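PDB 2R7M: 5-formaminoimidazole-4-carboxamide-1-(beta)-D-ribofuranosyl 5'-monophosphate synthetase from Methanocaldococcus jannaschii, which catalyses the ATP- and formate-dependent formylation of the purine precursor AICAR to FAICAR without folates, and assembles as a hexamer, a dimer of trimers. Local coordinates for residues Asn206-Tyr211 and Gly224-Tyr229. Residues are numbered along the deposited sequence; the frame is centred on the assembly and turned at random.
Sequences NFCIHY and GMDKRY. With AMP (adenosine monophosphate), chain F.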
# COMPACT_ATOMS: atom_id res chain seq x y z
N ASN A 206 33.19 4.23 7.59
CA ASN A 206 32.23 5.11 8.24
C ASN A 206 30.80 4.58 8.31
O ASN A 206 30.15 4.32 7.29
CB ASN A 206 32.19 6.46 7.50
CG ASN A 206 31.33 7.51 8.23
OD1 ASN A 206 30.75 8.37 7.59
ND2 ASN A 206 31.26 7.41 9.55
N PHE A 207 30.32 4.42 9.54
CA PHE A 207 28.90 4.18 9.80
C PHE A 207 28.38 5.26 10.74
O PHE A 207 28.77 5.32 11.90
CB PHE A 207 28.68 2.81 10.42
CG PHE A 207 29.12 1.67 9.53
CD1 PHE A 207 28.24 1.10 8.63
CD2 PHE A 207 30.43 1.19 9.59
CE1 PHE A 207 28.65 0.07 7.79
CE2 PHE A 207 30.83 0.16 8.75
CZ PHE A 207 29.94 -0.40 7.86
N CYS A 208 27.52 6.13 10.23
CA CYS A 208 26.79 7.02 11.12
C CYS A 208 25.47 6.33 11.48
O CYS A 208 24.58 6.19 10.65
CB CYS A 208 26.58 8.39 10.48
SG CYS A 208 28.10 9.12 9.80
N ILE A 209 25.38 5.88 12.72
CA ILE A 209 24.28 5.04 13.14
C ILE A 209 23.20 5.87 13.80
O ILE A 209 23.44 6.59 14.77
CB ILE A 209 24.78 3.90 14.03
CG1 ILE A 209 25.84 3.11 13.25
CG2 ILE A 209 23.64 2.97 14.40
CD1 ILE A 209 26.80 2.35 14.13
N HIS A 210 22.00 5.79 13.24
CA HIS A 210 20.88 6.58 13.72
C HIS A 210 19.98 5.73 14.63
O HIS A 210 19.42 4.72 14.21
CB HIS A 210 20.12 7.15 12.52
CG HIS A 210 21.00 7.94 11.60
ND1 HIS A 210 21.40 9.23 11.87
CD2 HIS A 210 21.60 7.60 10.43
CE1 HIS A 210 22.20 9.65 10.91
NE2 HIS A 210 22.34 8.68 10.03
N TYR A 211 19.87 6.16 15.88
CA TYR A 211 19.05 5.47 16.86
C TYR A 211 17.85 6.33 17.26
O TYR A 211 17.85 7.55 17.08
CB TYR A 211 19.83 5.18 18.14
CG TYR A 211 21.12 4.41 18.03
CD1 TYR A 211 21.17 3.06 18.29
CD2 TYR A 211 22.33 5.05 17.72
CE1 TYR A 211 22.35 2.35 18.22
CE2 TYR A 211 23.52 4.35 17.64
CZ TYR A 211 23.53 3.00 17.90
OH TYR A 211 24.71 2.30 17.84
N GLY A 224 18.44 3.58 11.01
CA GLY A 224 19.23 3.58 9.78
C GLY A 224 20.69 3.95 9.94
O GLY A 224 21.17 4.19 11.05
N MET A 225 21.40 4.01 8.81
CA MET A 225 22.83 4.31 8.78
C MET A 225 23.19 4.97 7.47
O MET A 225 22.62 4.63 6.43
CB MET A 225 23.66 3.03 8.86
CG MET A 225 23.49 2.23 10.13
SD MET A 225 24.48 0.73 10.01
CE MET A 225 24.04 -0.01 11.59
N ASP A 226 24.14 5.91 7.53
CA ASP A 226 24.74 6.51 6.36
C ASP A 226 26.26 6.66 6.51
O ASP A 226 26.81 6.57 7.61
CB ASP A 226 24.14 7.90 6.09
CG ASP A 226 24.61 8.95 7.11
OD1 ASP A 226 24.13 8.92 8.27
OD2 ASP A 226 25.42 9.84 6.75
N LYS A 227 26.93 6.91 5.39
CA LYS A 227 28.30 7.40 5.44
C LYS A 227 28.32 8.82 4.87
O LYS A 227 27.58 9.15 3.95
CB LYS A 227 29.25 6.47 4.69
CG LYS A 227 29.15 6.54 3.18
CD LYS A 227 30.15 5.59 2.53
CE LYS A 227 30.72 6.19 1.27
NZ LYS A 227 31.69 5.29 0.59
N ARG A 228 29.17 9.66 5.44
CA ARG A 228 29.32 11.04 5.00
C ARG A 228 29.92 11.14 3.61
O ARG A 228 30.70 10.28 3.18
CB ARG A 228 30.21 11.83 5.97
CG ARG A 228 29.81 11.71 7.42
CD ARG A 228 28.39 12.20 7.63
NE ARG A 228 28.16 12.62 9.01
CZ ARG A 228 27.02 12.43 9.67
NH1 ARG A 228 26.00 11.80 9.09
NH2 ARG A 228 26.90 12.84 10.92
N TYR A 229 29.55 12.21 2.91
CA TYR A 229 30.10 12.54 1.61
C TYR A 229 30.65 13.95 1.79
O TYR A 229 29.89 14.92 1.86
CB TYR A 229 29.00 12.50 0.56
CG TYR A 229 29.47 12.31 -0.86
CD1 TYR A 229 30.65 11.63 -1.14
CD2 TYR A 229 28.70 12.77 -1.92
CE1 TYR A 229 31.07 11.45 -2.44
CE2 TYR A 229 29.11 12.58 -3.23
CZ TYR A 229 30.30 11.92 -3.47
OH TYR A 229 30.73 11.74 -4.76
P AMP F . 23.68 23.60 7.91
O1P AMP F . 25.05 24.24 7.86
O2P AMP F . 22.59 24.54 8.38
O3P AMP F . 23.31 22.81 6.68
O5' AMP F . 23.78 22.46 9.05
C5' AMP F . 24.17 22.75 10.39
C4' AMP F . 25.15 21.69 10.89
O4' AMP F . 24.56 20.38 10.93
C3' AMP F . 26.40 21.56 10.03
O3' AMP F . 27.47 22.32 10.60
C2' AMP F . 26.74 20.08 10.02
O2' AMP F . 27.72 19.75 11.01
C1' AMP F . 25.45 19.39 10.40
N9 AMP F . 24.87 18.78 9.17
C8 AMP F . 24.05 19.41 8.32
N7 AMP F . 23.69 18.59 7.31
C5 AMP F . 24.30 17.41 7.51
C6 AMP F . 24.34 16.11 6.80
N6 AMP F . 23.64 15.93 5.65
N1 AMP F . 25.11 15.13 7.34
C2 AMP F . 25.80 15.31 8.48
N3 AMP F . 25.81 16.47 9.16
C4 AMP F . 25.08 17.54 8.74
O HOH W 1 32.89 8.79 5.11
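Cys208 and Asp226 form a hydrogen-bonded antiparallel pair in the beta hairpin of strands 205-214 and 219-230, part of the five-stranded antiparallel sheet of this ATP-grasp enzyme, and they illustrate how buried donors and acceptors find partners. Cys208 N gives its hydrogen to Asp226 O at 2.7 Å, and Asp226 N returns a longer bond to Cys208 O; two residues on, His210 N meets Gly224 O. Where this pattern ends, a side chain takes over: Asn206 OD1 accepts Arg228 N at 3.0 Å in a nearly straight bond (169°), while its ND2 is spent on Ser298 O of strand 292-300.

The Asp226 carboxylate divides its oxygens. With CG set between the backbone N and the carbonyl carbon (chi1 72°), OD1 lies in the plane of the His210 ring and receives NE2 at 2.5 Å, ring and carboxylate almost coplanar. OD2 takes Arg228 NH1 on its syn lone pair at 3.1 Å, a salt bridge, and also Asn258 ND2, from a residue of the AICAR site. That salt bridge and one from NH2 to Asp316 fix the turn of the guanidinium, with C2, an edge atom of the AMP adenine, over one face, 3.3 Å from CZ, and Cys208 SG, off centre, over the other. A leucine here would probably deprive Asp226 and Asp316 of the salt bridges they make with the guanidinium and take away the surface that meets the C2 edge. On the sheet's other side, Met225 CE rests 4.0 Å from Ile209 CG1, and its SD lies equally far from Phe207 CD1.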